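Local structure of carboxypeptidase A (Helicoverpa armigera, 1JQG) at residues L116-I121 / T191-H196; H122-V127 / L216-P221; A129-L134 / K157-S162; Q100-A105 / V397-I402. The protein is probably the zymogen of a zinc-dependent M14-family carboxypeptidase, which once activated would remove amino acids from the C-terminal end of peptides. One frame throughout, in Å; residues are numbered along the deposited sequence.

Contact 1: L116-I121 / T191-H196; sequences LSFDKI and TLYAIH
Phe118 lays its ring against Tyr193 and His196, an aromatic cluster that joins the loop before helix 124-137 to helix 187-200 of the carboxypeptidase fold. The tight part is the far end of the phenylalanine ring. Tyr193 CD1 sits over one face of that ring, displaced toward the rim and 3.6 Å from Phe118 CZ; the two planes are inclined obliquely, at 55°. Against His196 the pairing is edge-to-face: the edge of Phe118 meets the imidazole face, with planes at 79° and centroids 5.3 Å apart. Packing is looser at Leu116, where Leu116 CD1 and Leu192 CD2 are 4.2 Å apart. Burial does not follow tightness: the looser Leu116-Leu192 pair is buried, as is Tyr193, while Phe118 and His196 keep some exposure. Glu403 of helix 402-421 also touches Phe118. An alanine at Phe118 would probably open a gap beside the helix and leave the Tyr193 ring and the His196 face without their aromatic neighbour. At the edge of the Phe118 ring, in its plane, lies Leu192 O, 3.9 Å from Phe118 CZ and already accepting the helical hydrogen bond from His196 N.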
loop_
_atom_site.group_PDB
_atom_site.type_symbol
_atom_site.label_atom_id
_atom_site.label_comp_id
_atom_site.label_asym_id
_atom_site.label_seq_id
_atom_site.Cartn_x
_atom_site.Cartn_y
_atom_site.Cartn_z
ATOM N N LEU A 116 -0.757 -21.160 0.036
ATOM C CA LEU A 116 -1.261 -20.189 -0.924
ATOM C C LEU A 116 -0.299 -20.027 -2.090
ATOM O O LEU A 116 0.844 -19.677 -1.859
ATOM C CB LEU A 116 -1.497 -18.845 -0.245
ATOM C CG LEU A 116 -2.586 -18.780 0.836
ATOM C CD1 LEU A 116 -2.782 -17.351 1.298
ATOM C CD2 LEU A 116 -3.965 -19.309 0.437
ATOM N N SER A 117 -0.756 -20.298 -3.308
ATOM C CA SER A 117 0.045 -20.187 -4.513
ATOM C C SER A 117 0.187 -18.738 -4.963
ATOM O O SER A 117 -0.478 -17.853 -4.417
ATOM C CB SER A 117 -0.603 -21.032 -5.615
ATOM O OG SER A 117 -0.450 -22.425 -5.353
ATOM N N PHE A 118 1.034 -18.517 -5.992
ATOM C CA PHE A 118 1.181 -17.178 -6.543
ATOM C C PHE A 118 0.585 -17.080 -7.951
ATOM O O PHE A 118 1.053 -16.332 -8.806
ATOM C CB PHE A 118 2.631 -16.727 -6.534
ATOM C CG PHE A 118 3.265 -16.789 -5.179
ATOM C CD1 PHE A 118 3.987 -17.870 -4.738
ATOM C CD2 PHE A 118 3.081 -15.688 -4.333
ATOM C CE1 PHE A 118 4.535 -17.872 -3.464
ATOM C CE2 PHE A 118 3.628 -15.686 -3.064
ATOM C CZ PHE A 118 4.354 -16.778 -2.633
ATOM N N ASP A 119 -0.555 -17.763 -8.158
ATOM C CA ASP A 119 -1.239 -17.691 -9.449
ATOM C C ASP A 119 -2.676 -17.169 -9.332
ATOM O O ASP A 119 -3.498 -17.238 -10.267
ATOM C CB ASP A 119 -1.218 -19.063 -10.122
ATOM C CG ASP A 119 -1.958 -20.113 -9.300
ATOM O OD1 ASP A 119 -2.248 -21.158 -9.888
ATOM O OD2 ASP A 119 -2.248 -19.907 -8.098
ATOM N N LYS A 120 -3.015 -16.617 -8.156
ATOM C CA LYS A 120 -4.314 -15.990 -7.988
ATOM C C LYS A 120 -4.354 -15.050 -6.796
ATOM O O LYS A 120 -3.427 -15.067 -6.002
ATOM C CB LYS A 120 -5.420 -17.046 -7.858
ATOM C CG LYS A 120 -5.390 -17.840 -6.536
ATOM C CD LYS A 120 -6.652 -18.675 -6.435
ATOM C CE LYS A 120 -6.837 -19.242 -5.038
ATOM N NZ LYS A 120 -7.607 -18.239 -4.216
ATOM N N ILE A 121 -5.408 -14.263 -6.659
ATOM C CA ILE A 121 -5.564 -13.310 -5.573
ATOM C C ILE A 121 -6.344 -14.058 -4.481
ATOM O O ILE A 121 -7.362 -14.706 -4.739
ATOM C CB ILE A 121 -6.304 -12.035 -5.995
ATOM C CG1 ILE A 121 -5.545 -11.233 -7.070
ATOM C CG2 ILE A 121 -6.602 -11.051 -4.886
ATOM C CD1 ILE A 121 -4.135 -10.872 -6.667
ATOM N N THR A 191 3.883 -9.265 0.257
ATOM C CA THR A 191 4.028 -9.608 1.662
ATOM C C THR A 191 3.870 -11.095 1.889
ATOM O O THR A 191 4.341 -11.724 2.838
ATOM C CB THR A 191 2.987 -8.795 2.489
ATOM O OG1 THR A 191 3.409 -8.491 3.812
ATOM C CG2 THR A 191 1.628 -9.466 2.469
ATOM N N LEU A 192 3.158 -11.780 1.004
ATOM C CA LEU A 192 2.931 -13.210 1.078
ATOM C C LEU A 192 4.162 -13.965 0.617
ATOM O O LEU A 192 4.489 -15.121 0.940
ATOM C CB LEU A 192 1.695 -13.555 0.208
ATOM C CG LEU A 192 0.411 -14.041 0.917
ATOM C CD1 LEU A 192 0.164 -13.300 2.192
ATOM C CD2 LEU A 192 -0.755 -13.920 -0.042
ATOM N N TYR A 193 4.919 -13.342 -0.292
ATOM C CA TYR A 193 6.121 -13.980 -0.826
ATOM C C TYR A 193 7.177 -13.974 0.254
ATOM O O TYR A 193 7.914 -14.952 0.402
ATOM C CB TYR A 193 6.589 -13.253 -2.094
ATOM C CG TYR A 193 7.590 -14.016 -2.924
ATOM C CD1 TYR A 193 7.147 -14.879 -3.932
ATOM C CD2 TYR A 193 8.946 -13.900 -2.714
ATOM C CE1 TYR A 193 8.061 -15.596 -4.706
ATOM C CE2 TYR A 193 9.847 -14.598 -3.486
ATOM C CZ TYR A 193 9.403 -15.452 -4.465
ATOM O OH TYR A 193 10.340 -16.135 -5.197
ATOM N N ALA A 194 7.220 -12.870 1.011
ATOM C CA ALA A 194 8.155 -12.743 2.132
ATOM C C ALA A 194 7.977 -13.832 3.189
ATOM O O ALA A 194 8.908 -14.332 3.840
ATOM C CB ALA A 194 8.042 -11.372 2.755
ATOM N N ILE A 195 6.732 -14.210 3.473
ATOM C CA ILE A 195 6.403 -15.323 4.356
ATOM C C ILE A 195 6.885 -16.634 3.741
ATOM O O ILE A 195 7.331 -17.555 4.445
ATOM C CB ILE A 195 4.876 -15.375 4.594
ATOM C CG1 ILE A 195 4.426 -14.157 5.405
ATOM C CG2 ILE A 195 4.477 -16.637 5.305
ATOM C CD1 ILE A 195 2.932 -13.987 5.594
ATOM N N HIS A 196 6.741 -16.740 2.396
ATOM C CA HIS A 196 7.076 -17.964 1.690
ATOM C C HIS A 196 8.567 -18.225 1.740
ATOM O O HIS A 196 9.035 -19.341 1.925
ATOM C CB HIS A 196 6.498 -17.929 0.277
ATOM C CG HIS A 196 6.969 -19.019 -0.639
ATOM N ND1 HIS A 196 7.983 -18.939 -1.577
ATOM C CD2 HIS A 196 6.491 -20.279 -0.704
ATOM C CE1 HIS A 196 8.115 -20.105 -2.178
ATOM N NE2 HIS A 196 7.230 -20.929 -1.661
#

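Contact 2: H122-V127 / L216-P221; sequences HSYEEV and LPVANP
Tyr124 and Val127, one turn apart at the start of helix 124-137, face Pro217 and Val218 in the loop after strand 212-216 and Pro221 at the start of helix 221-228, so in this alpha/beta carboxypeptidase fold the contact seats the first turn of one helix on the loop leading into another. Tyr124 meets Pro221 through an off-centre CH-pi contact: Pro221 CB is 4.2 Å from the centroid of the Tyr124 ring, 30° off the ring normal. The nearest ring atom is Tyr124 CD1, 3.7 Å from Pro221 CB. The phenol oxygen goes elsewhere, bonded to the backbone O of Ser155. Val127 engages the loop with one branch. Its CG1 stands anti to the backbone N (chi1 175°), which places this methyl 3.8 Å from Pro217 CB, while Val218 CG2 lies 4.1 Å from the same Val127 CG1. Tyr124 approaches Pro221 at a slant, as Val127 does Pro217 and Val218, without hydrogen bonds between the segments. Leu188 of helix 187-200 touches both Val127 and Pro217. Ser123 is the N-cap of the helix, and its backbone N donates a nearly straight bond (177°) to Glu126 OE2 at 3.1 Å, the half of a capping box that runs from the third helical residue back to the cap.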
loop_
_atom_site.group_PDB
_atom_site.type_symbol
_atom_site.label_atom_id
_atom_site.label_comp_id
_atom_site.label_asym_id
_atom_site.label_seq_id
_atom_site.Cartn_x
_atom_site.Cartn_y
_atom_site.Cartn_z
ATOM N N HIS A 122 -5.874 -13.927 -3.246
ATOM C CA HIS A 122 -6.503 -14.594 -2.115
ATOM C C HIS A 122 -7.317 -13.621 -1.266
ATOM O O HIS A 122 -6.900 -12.499 -0.969
ATOM C CB HIS A 122 -5.401 -15.247 -1.232
ATOM C CG HIS A 122 -4.504 -16.150 -2.024
ATOM N ND1 HIS A 122 -4.856 -17.440 -2.412
ATOM C CD2 HIS A 122 -3.261 -15.930 -2.523
ATOM C CE1 HIS A 122 -3.852 -17.964 -3.111
ATOM N NE2 HIS A 122 -2.869 -17.070 -3.190
ATOM N N SER A 123 -8.466 -14.059 -0.796
ATOM C CA SER A 123 -9.356 -13.240 0.009
ATOM C C SER A 123 -8.877 -13.144 1.445
ATOM O O SER A 123 -7.917 -13.811 1.873
ATOM C CB SER A 123 -10.780 -13.817 -0.018
ATOM O OG SER A 123 -10.796 -15.088 0.599
ATOM N N TYR A 124 -9.571 -12.299 2.233
ATOM C CA TYR A 124 -9.192 -12.077 3.618
ATOM C C TYR A 124 -9.292 -13.398 4.375
ATOM O O TYR A 124 -8.417 -13.740 5.183
ATOM C CB TYR A 124 -10.101 -10.996 4.246
ATOM C CG TYR A 124 -10.231 -11.147 5.768
ATOM C CD1 TYR A 124 -9.182 -10.808 6.619
ATOM C CD2 TYR A 124 -11.392 -11.675 6.318
ATOM C CE1 TYR A 124 -9.281 -10.991 7.981
ATOM C CE2 TYR A 124 -11.513 -11.838 7.684
ATOM C CZ TYR A 124 -10.451 -11.496 8.518
ATOM O OH TYR A 124 -10.557 -11.680 9.872
ATOM N N GLU A 125 -10.372 -14.129 4.149
ATOM C CA GLU A 125 -10.635 -15.397 4.831
ATOM C C GLU A 125 -9.534 -16.416 4.556
ATOM O O GLU A 125 -9.157 -17.110 5.481
ATOM C CB GLU A 125 -11.992 -15.964 4.408
ATOM C CG GLU A 125 -13.190 -15.120 4.750
ATOM C CD GLU A 125 -13.385 -13.875 3.896
ATOM O OE1 GLU A 125 -12.775 -13.841 2.800
ATOM O OE2 GLU A 125 -14.136 -12.963 4.334
ATOM N N GLU A 126 -9.070 -16.503 3.298
ATOM C CA GLU A 126 -8.049 -17.446 2.909
ATOM C C GLU A 126 -6.705 -17.107 3.538
ATOM O O GLU A 126 -5.995 -17.974 4.013
ATOM C CB GLU A 126 -7.866 -17.568 1.383
ATOM C CG GLU A 126 -9.173 -17.872 0.653
ATOM C CD GLU A 126 -8.993 -17.984 -0.841
ATOM O OE1 GLU A 126 -8.571 -19.077 -1.293
ATOM O OE2 GLU A 126 -9.262 -16.986 -1.543
ATOM N N VAL A 127 -6.397 -15.824 3.666
ATOM C CA VAL A 127 -5.154 -15.349 4.289
ATOM C C VAL A 127 -5.204 -15.591 5.790
ATOM O O VAL A 127 -4.279 -16.041 6.419
ATOM C CB VAL A 127 -4.860 -13.874 4.000
ATOM C CG1 VAL A 127 -3.615 -13.401 4.762
ATOM C CG2 VAL A 127 -4.668 -13.648 2.512
ATOM N N LEU A 216 2.285 -8.232 8.494
ATOM C CA LEU A 216 0.832 -8.031 8.546
ATOM C C LEU A 216 0.269 -7.975 7.118
ATOM O O LEU A 216 0.346 -6.956 6.418
ATOM C CB LEU A 216 0.506 -6.744 9.325
ATOM C CG LEU A 216 -0.948 -6.289 9.402
ATOM C CD1 LEU A 216 -1.854 -7.282 10.108
ATOM C CD2 LEU A 216 -1.107 -4.978 10.164
ATOM N N PRO A 217 -0.242 -9.099 6.614
ATOM C CA PRO A 217 -0.765 -9.214 5.256
ATOM C C PRO A 217 -1.910 -8.268 4.959
ATOM O O PRO A 217 -1.929 -7.572 3.940
ATOM C CB PRO A 217 -1.057 -10.674 5.101
ATOM C CG PRO A 217 -0.239 -11.380 6.164
ATOM C CD PRO A 217 -0.233 -10.397 7.315
ATOM N N VAL A 218 -3.017 -8.307 5.691
ATOM C CA VAL A 218 -4.216 -7.549 5.493
ATOM C C VAL A 218 -4.463 -6.530 6.601
ATOM O O VAL A 218 -5.085 -6.760 7.621
ATOM C CB VAL A 218 -5.468 -8.445 5.391
ATOM C CG1 VAL A 218 -6.645 -7.622 4.867
ATOM C CG2 VAL A 218 -5.207 -9.619 4.466
ATOM N N ALA A 219 -3.975 -5.300 6.373
ATOM C CA ALA A 219 -4.087 -4.230 7.344
ATOM C C ALA A 219 -5.461 -3.584 7.385
ATOM O O ALA A 219 -5.804 -3.014 8.440
ATOM C CB ALA A 219 -3.045 -3.176 7.078
ATOM N N ASN A 220 -6.239 -3.809 6.345
ATOM C CA ASN A 220 -7.582 -3.253 6.217
ATOM C C ASN A 220 -8.594 -4.301 5.739
ATOM O O ASN A 220 -9.063 -4.303 4.609
ATOM C CB ASN A 220 -7.511 -2.073 5.233
ATOM C CG ASN A 220 -8.793 -1.263 5.147
ATOM O OD1 ASN A 220 -8.869 -0.433 4.240
ATOM N ND2 ASN A 220 -9.756 -1.497 6.015
ATOM N N PRO A 221 -8.949 -5.263 6.577
ATOM C CA PRO A 221 -9.818 -6.385 6.259
ATOM C C PRO A 221 -11.227 -6.024 5.817
ATOM O O PRO A 221 -11.747 -6.547 4.810
ATOM C CB PRO A 221 -9.762 -7.224 7.529
ATOM C CG PRO A 221 -9.417 -6.316 8.638
ATOM C CD PRO A 221 -8.433 -5.367 7.994
#

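Contact 3: A129-L134 / K157-S162; sequences AYLQEL and KYLRIS
Lys157 starts toward Leu131 and Gln132 with its CG between the backbone N and the carbonyl carbon (chi1 46°), and bends again at its third and fourth torsions to run across the Gln132 side chain. Leu131 and Leu159 instead carry CG anti to the carbonyl carbon, and their branches cross at a slant: Leu131 CD2 is 3.8 Å from Leu159 CG. The other methyl, Leu131 CD1, lies 3.8 Å from Lys157 O and 4.0 Å from Lys157 CG. Leu134 CD2 meets Leu159 CD1 at 3.9 Å, the two side chains nearly perpendicular. At the outer margin the methylenes touch, with Gln132 CG 4.1 Å from Lys157 CD. The ammonium is held by a salt bridge to Asp128 and a hydrogen bond to Ser155 OG. An alanine at Gln132 would probably uncover Lys157 CD and CE, opening a gap at this margin, although Leu131 and the salt bridge to Asp128 would remain. Ile195 of helix 187-200 touches both Leu134 and Leu159, closing the inner end. The axes of helix 129-134 and strand 157-161 pass 9.1 Å apart at 30°, evidence for a helix packed over a strand at a modest angle, on one face of the mixed sheet, as in an alpha/beta carboxypeptidase fold.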
loop_
_atom_site.group_PDB
_atom_site.type_symbol
_atom_site.label_atom_id
_atom_site.label_comp_id
_atom_site.label_asym_id
_atom_site.label_seq_id
_atom_site.Cartn_x
_atom_site.Cartn_y
_atom_site.Cartn_z
ATOM N N ALA A 129 -6.967 -17.890 7.369
ATOM C CA ALA A 129 -6.857 -19.330 7.633
ATOM C C ALA A 129 -5.425 -19.809 7.436
ATOM O O ALA A 129 -4.906 -20.629 8.182
ATOM C CB ALA A 129 -7.762 -20.176 6.757
ATOM N N TYR A 130 -4.772 -19.315 6.386
ATOM C CA TYR A 130 -3.415 -19.662 6.027
ATOM C C TYR A 130 -2.440 -19.359 7.168
ATOM O O TYR A 130 -1.620 -20.213 7.489
ATOM C CB TYR A 130 -2.991 -18.906 4.769
ATOM C CG TYR A 130 -1.536 -19.075 4.346
ATOM C CD1 TYR A 130 -1.009 -20.344 4.119
ATOM C CD2 TYR A 130 -0.713 -17.977 4.171
ATOM C CE1 TYR A 130 0.292 -20.508 3.688
ATOM C CE2 TYR A 130 0.609 -18.122 3.788
ATOM C CZ TYR A 130 1.095 -19.397 3.521
ATOM O OH TYR A 130 2.390 -19.479 3.103
ATOM N N LEU A 131 -2.523 -18.146 7.711
ATOM C CA LEU A 131 -1.682 -17.763 8.839
ATOM C C LEU A 131 -1.733 -18.739 9.993
ATOM O O LEU A 131 -0.697 -18.996 10.613
ATOM C CB LEU A 131 -2.034 -16.358 9.370
ATOM C CG LEU A 131 -1.924 -15.216 8.343
ATOM C CD1 LEU A 131 -2.201 -13.866 8.999
ATOM C CD2 LEU A 131 -0.579 -15.258 7.617
ATOM N N GLN A 132 -2.943 -19.203 10.314
ATOM C CA GLN A 132 -3.152 -20.165 11.401
ATOM C C GLN A 132 -2.614 -21.543 11.115
ATOM O O GLN A 132 -2.184 -22.273 12.011
ATOM C CB GLN A 132 -4.645 -20.252 11.738
ATOM C CG GLN A 132 -5.195 -18.970 12.327
ATOM C CD GLN A 132 -6.698 -18.981 12.447
ATOM O OE1 GLN A 132 -7.417 -18.222 11.779
ATOM N NE2 GLN A 132 -7.198 -19.860 13.278
ATOM N N GLU A 133 -2.556 -21.940 9.865
ATOM C CA GLU A 133 -2.090 -23.236 9.428
ATOM C C GLU A 133 -0.577 -23.288 9.479
ATOM O O GLU A 133 0.092 -24.286 9.841
ATOM C CB GLU A 133 -2.575 -23.578 8.021
ATOM C CG GLU A 133 -4.098 -23.720 7.907
ATOM C CD GLU A 133 -4.635 -24.817 8.827
ATOM O OE1 GLU A 133 -4.207 -25.964 8.561
ATOM O OE2 GLU A 133 -5.432 -24.515 9.738
ATOM N N LEU A 134 0.021 -22.146 9.225
ATOM C CA LEU A 134 1.469 -21.988 9.265
ATOM C C LEU A 134 1.982 -22.162 10.680
ATOM O O LEU A 134 2.991 -22.854 10.921
ATOM C CB LEU A 134 1.780 -20.583 8.706
ATOM C CG LEU A 134 2.754 -20.495 7.542
ATOM C CD1 LEU A 134 2.425 -21.437 6.393
ATOM C CD2 LEU A 134 2.790 -19.056 7.019
ATOM N N LYS A 157 -4.905 -10.456 12.240
ATOM C CA LYS A 157 -3.773 -11.147 12.769
ATOM C C LYS A 157 -2.553 -10.986 11.887
ATOM O O LYS A 157 -2.568 -10.521 10.748
ATOM C CB LYS A 157 -4.063 -12.609 13.072
ATOM C CG LYS A 157 -4.798 -13.379 12.025
ATOM C CD LYS A 157 -4.865 -14.872 12.367
ATOM C CE LYS A 157 -5.769 -15.071 13.586
ATOM N NZ LYS A 157 -7.245 -14.920 13.295
ATOM N N TYR A 158 -1.374 -11.170 12.506
ATOM C CA TYR A 158 -0.111 -10.939 11.836
ATOM C C TYR A 158 0.817 -12.058 12.306
ATOM O O TYR A 158 0.563 -12.699 13.330
ATOM C CB TYR A 158 0.464 -9.541 12.124
ATOM C CG TYR A 158 0.801 -9.261 13.574
ATOM C CD1 TYR A 158 2.094 -9.382 14.072
ATOM C CD2 TYR A 158 -0.199 -8.896 14.458
ATOM C CE1 TYR A 158 2.382 -9.131 15.403
ATOM C CE2 TYR A 158 0.075 -8.633 15.784
ATOM C CZ TYR A 158 1.367 -8.749 16.261
ATOM O OH TYR A 158 1.577 -8.473 17.591
ATOM N N LEU A 159 1.964 -12.182 11.634
ATOM C CA LEU A 159 2.936 -13.193 11.992
ATOM C C LEU A 159 4.137 -12.597 12.720
ATOM O O LEU A 159 4.644 -11.553 12.375
ATOM C CB LEU A 159 3.304 -13.934 10.691
ATOM C CG LEU A 159 2.306 -14.926 10.121
ATOM C CD1 LEU A 159 2.970 -15.757 9.026
ATOM C CD2 LEU A 159 1.730 -15.878 11.157
ATOM N N ARG A 160 4.757 -13.388 13.581
ATOM C CA ARG A 160 6.033 -13.066 14.213
ATOM C C ARG A 160 7.006 -14.188 13.881
ATOM O O ARG A 160 6.895 -15.260 14.475
ATOM C CB ARG A 160 5.863 -12.947 15.724
ATOM C CG ARG A 160 5.234 -11.628 16.166
ATOM C CD ARG A 160 5.476 -11.406 17.663
ATOM N NE ARG A 160 4.775 -12.377 18.479
ATOM C CZ ARG A 160 4.850 -12.541 19.771
ATOM N NH1 ARG A 160 5.635 -11.759 20.492
ATOM N NH2 ARG A 160 4.148 -13.505 20.359
ATOM N N ILE A 161 7.819 -14.009 12.869
ATOM C CA ILE A 161 8.778 -15.016 12.424
ATOM C C ILE A 161 10.124 -14.830 13.140
ATOM O O ILE A 161 10.741 -13.760 13.131
ATOM C CB ILE A 161 8.967 -14.937 10.889
ATOM C CG1 ILE A 161 7.605 -15.028 10.200
ATOM C CG2 ILE A 161 9.967 -16.004 10.472
ATOM C CD1 ILE A 161 7.457 -14.849 8.723
ATOM N N SER A 162 10.561 -15.860 13.834
ATOM C CA SER A 162 11.784 -15.852 14.614
ATOM C C SER A 162 12.259 -17.243 15.021
ATOM O O SER A 162 11.539 -18.108 15.531
ATOM C CB SER A 162 11.606 -14.983 15.873
ATOM O OG SER A 162 12.787 -15.067 16.677
#

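Contact 4: Q100-A105 / V397-I402; sequences QLLAAA and VDPDFI
Pro399 presents its ring to one side of helix 92-108, and each of its three ring methylenes has a partner there. Pro399 CB is 3.8 Å from Ala105 CB, Pro399 CG lies 3.7 Å from Leu101 O, and Pro399 CD is 4.1 Å from Leu101 CB. Leu102 reaches in from the flank: its CG stands anti to the carbonyl carbon (chi1 -70°), and Leu102 CD2 comes within 4.0 Å of Pro399 CD and 3.8 Å of Val397 O. No hydrogen bond links the two segments; the contact is van der Waals packing, part of it against carbonyl oxygens. Helix 92-108 comes after the strands of a small four-stranded antiparallel sheet, consistent with the connecting segment of procarboxypeptidases, so the proline probably packs that connector against the enzyme beside the start of helix 402-421. What sets the ring in place is a type I beta turn from Asp398 to Phe401, in which Pro399 is the second residue. Phe401 N donates to Asp398 O at 2.9 Å, and Asp400 N to Asp398 OD1 at 3.3 Å with an angle of 165°, which makes an Asx turn as well. Further out, Trp185 touches both Leu102 and Val397, the Phe401 ring stacks with Tyr386, and Val397 N donates a hydrogen bond to Glu98 OE2.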
loop_
_atom_site.group_PDB
_atom_site.type_symbol
_atom_site.label_atom_id
_atom_site.label_comp_id
_atom_site.label_asym_id
_atom_site.label_seq_id
_atom_site.Cartn_x
_atom_site.Cartn_y
_atom_site.Cartn_z
ATOM N N GLN A 100 -12.997 -11.597 -14.902
ATOM C CA GLN A 100 -12.877 -12.698 -15.853
ATOM C C GLN A 100 -11.514 -13.341 -15.783
ATOM O O GLN A 100 -11.399 -14.546 -15.672
ATOM C CB GLN A 100 -13.151 -12.177 -17.263
ATOM C CG GLN A 100 -13.240 -13.246 -18.332
ATOM C CD GLN A 100 -13.609 -12.660 -19.685
ATOM O OE1 GLN A 100 -12.848 -12.883 -20.629
ATOM N NE2 GLN A 100 -14.729 -11.946 -19.780
ATOM N N LEU A 101 -10.460 -12.547 -15.732
ATOM C CA LEU A 101 -9.077 -12.984 -15.640
ATOM C C LEU A 101 -8.676 -13.601 -14.312
ATOM O O LEU A 101 -7.935 -14.584 -14.279
ATOM C CB LEU A 101 -8.154 -11.804 -15.934
ATOM C CG LEU A 101 -7.472 -11.810 -17.310
ATOM C CD1 LEU A 101 -8.451 -12.155 -18.421
ATOM C CD2 LEU A 101 -6.836 -10.447 -17.550
ATOM N N LEU A 102 -9.236 -13.077 -13.212
ATOM C CA LEU A 102 -8.988 -13.621 -11.892
ATOM C C LEU A 102 -9.807 -14.881 -11.614
ATOM O O LEU A 102 -9.330 -15.823 -10.998
ATOM C CB LEU A 102 -9.280 -12.504 -10.888
ATOM C CG LEU A 102 -8.263 -11.343 -10.898
ATOM C CD1 LEU A 102 -8.473 -10.444 -9.679
ATOM C CD2 LEU A 102 -6.816 -11.814 -10.956
ATOM N N ALA A 103 -11.005 -14.961 -12.172
ATOM C CA ALA A 103 -11.900 -16.083 -12.022
ATOM C C ALA A 103 -11.334 -17.317 -12.697
ATOM O O ALA A 103 -11.378 -18.420 -12.152
ATOM C CB ALA A 103 -13.298 -15.762 -12.548
ATOM N N ALA A 104 -10.725 -17.142 -13.855
ATOM C CA ALA A 104 -10.134 -18.250 -14.587
ATOM C C ALA A 104 -8.857 -18.731 -13.906
ATOM O O ALA A 104 -8.498 -19.907 -13.903
ATOM C CB ALA A 104 -9.908 -17.879 -16.038
ATOM N N ALA A 105 -8.132 -17.796 -13.269
ATOM C CA ALA A 105 -6.892 -18.148 -12.573
ATOM C C ALA A 105 -7.214 -18.937 -11.309
ATOM O O ALA A 105 -6.467 -19.783 -10.833
ATOM C CB ALA A 105 -6.061 -16.914 -12.250
ATOM N N VAL A 397 -5.262 -6.144 -11.344
ATOM C CA VAL A 397 -4.219 -7.141 -11.329
ATOM C C VAL A 397 -4.383 -8.166 -12.459
ATOM O O VAL A 397 -5.420 -8.746 -12.692
ATOM C CB VAL A 397 -4.189 -7.933 -9.995
ATOM C CG1 VAL A 397 -3.024 -8.939 -10.070
ATOM C CG2 VAL A 397 -4.159 -6.990 -8.804
ATOM N N ASP A 398 -3.328 -8.395 -13.218
ATOM C CA ASP A 398 -3.200 -9.433 -14.210
ATOM C C ASP A 398 -2.501 -10.612 -13.535
ATOM O O ASP A 398 -1.354 -10.469 -13.058
ATOM C CB ASP A 398 -2.358 -8.922 -15.375
ATOM C CG ASP A 398 -2.409 -9.831 -16.588
ATOM O OD1 ASP A 398 -2.412 -11.079 -16.438
ATOM O OD2 ASP A 398 -2.432 -9.316 -17.722
ATOM N N PRO A 399 -3.142 -11.779 -13.487
ATOM C CA PRO A 399 -2.624 -12.985 -12.851
ATOM C C PRO A 399 -1.253 -13.435 -13.301
ATOM O O PRO A 399 -0.625 -14.194 -12.597
ATOM C CB PRO A 399 -3.737 -14.011 -13.135
ATOM C CG PRO A 399 -4.406 -13.537 -14.371
ATOM C CD PRO A 399 -4.450 -12.033 -14.141
ATOM N N ASP A 400 -0.679 -12.906 -14.372
ATOM C CA ASP A 400 0.634 -13.225 -14.882
ATOM C C ASP A 400 1.724 -12.462 -14.161
ATOM O O ASP A 400 2.879 -12.896 -14.164
ATOM C CB ASP A 400 0.737 -12.923 -16.383
ATOM C CG ASP A 400 -0.059 -13.864 -17.260
ATOM O OD1 ASP A 400 -0.543 -14.950 -16.840
ATOM O OD2 ASP A 400 -0.193 -13.466 -18.449
ATOM N N PHE A 401 1.374 -11.393 -13.473
ATOM C CA PHE A 401 2.353 -10.567 -12.746
ATOM C C PHE A 401 2.386 -10.901 -11.268
ATOM O O PHE A 401 3.231 -10.410 -10.526
ATOM C CB PHE A 401 2.046 -9.094 -12.995
ATOM C CG PHE A 401 3.013 -8.116 -12.412
ATOM C CD1 PHE A 401 2.636 -7.167 -11.465
ATOM C CD2 PHE A 401 4.330 -8.123 -12.852
ATOM C CE1 PHE A 401 3.550 -6.258 -10.965
ATOM C CE2 PHE A 401 5.235 -7.206 -12.334
ATOM C CZ PHE A 401 4.863 -6.277 -11.392
ATOM N N ILE A 402 1.478 -11.747 -10.785
ATOM C CA ILE A 402 1.339 -12.049 -9.366
ATOM C C ILE A 402 2.609 -12.572 -8.715
ATOM O O ILE A 402 3.019 -12.033 -7.664
ATOM C CB ILE A 402 0.192 -13.010 -9.098
ATOM C CG1 ILE A 402 -1.129 -12.482 -9.647
ATOM C CG2 ILE A 402 0.165 -13.300 -7.588
ATOM C CD1 ILE A 402 -2.382 -13.197 -9.162
#

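In the fold
From the N terminus, the chain first reaches contact 4 on helix 92-108, whose partner comes 292 residues later, so the loop it closes encloses the other three. Contact 1 opens next, in the loop after that helix, and contact 2 directly after it; their second segments come in the same order, so the two cross. Contact 3, opening on helix 124-137 and soon closed by strand 155-161, nests inside both. Contacts 2 and 3 share helix 124-137: contact 3 joins it to strand 155-161 and contact 2 to the loop leaving the adjacent strand 212-216. Ile195 carries contact 1 into contact 3, and Ile402 touches Phe118, Lys120 and Ile121, bringing contact 4 against contact 1. Contacts 3 and 4 stay about 12 Å apart at their nearest atoms.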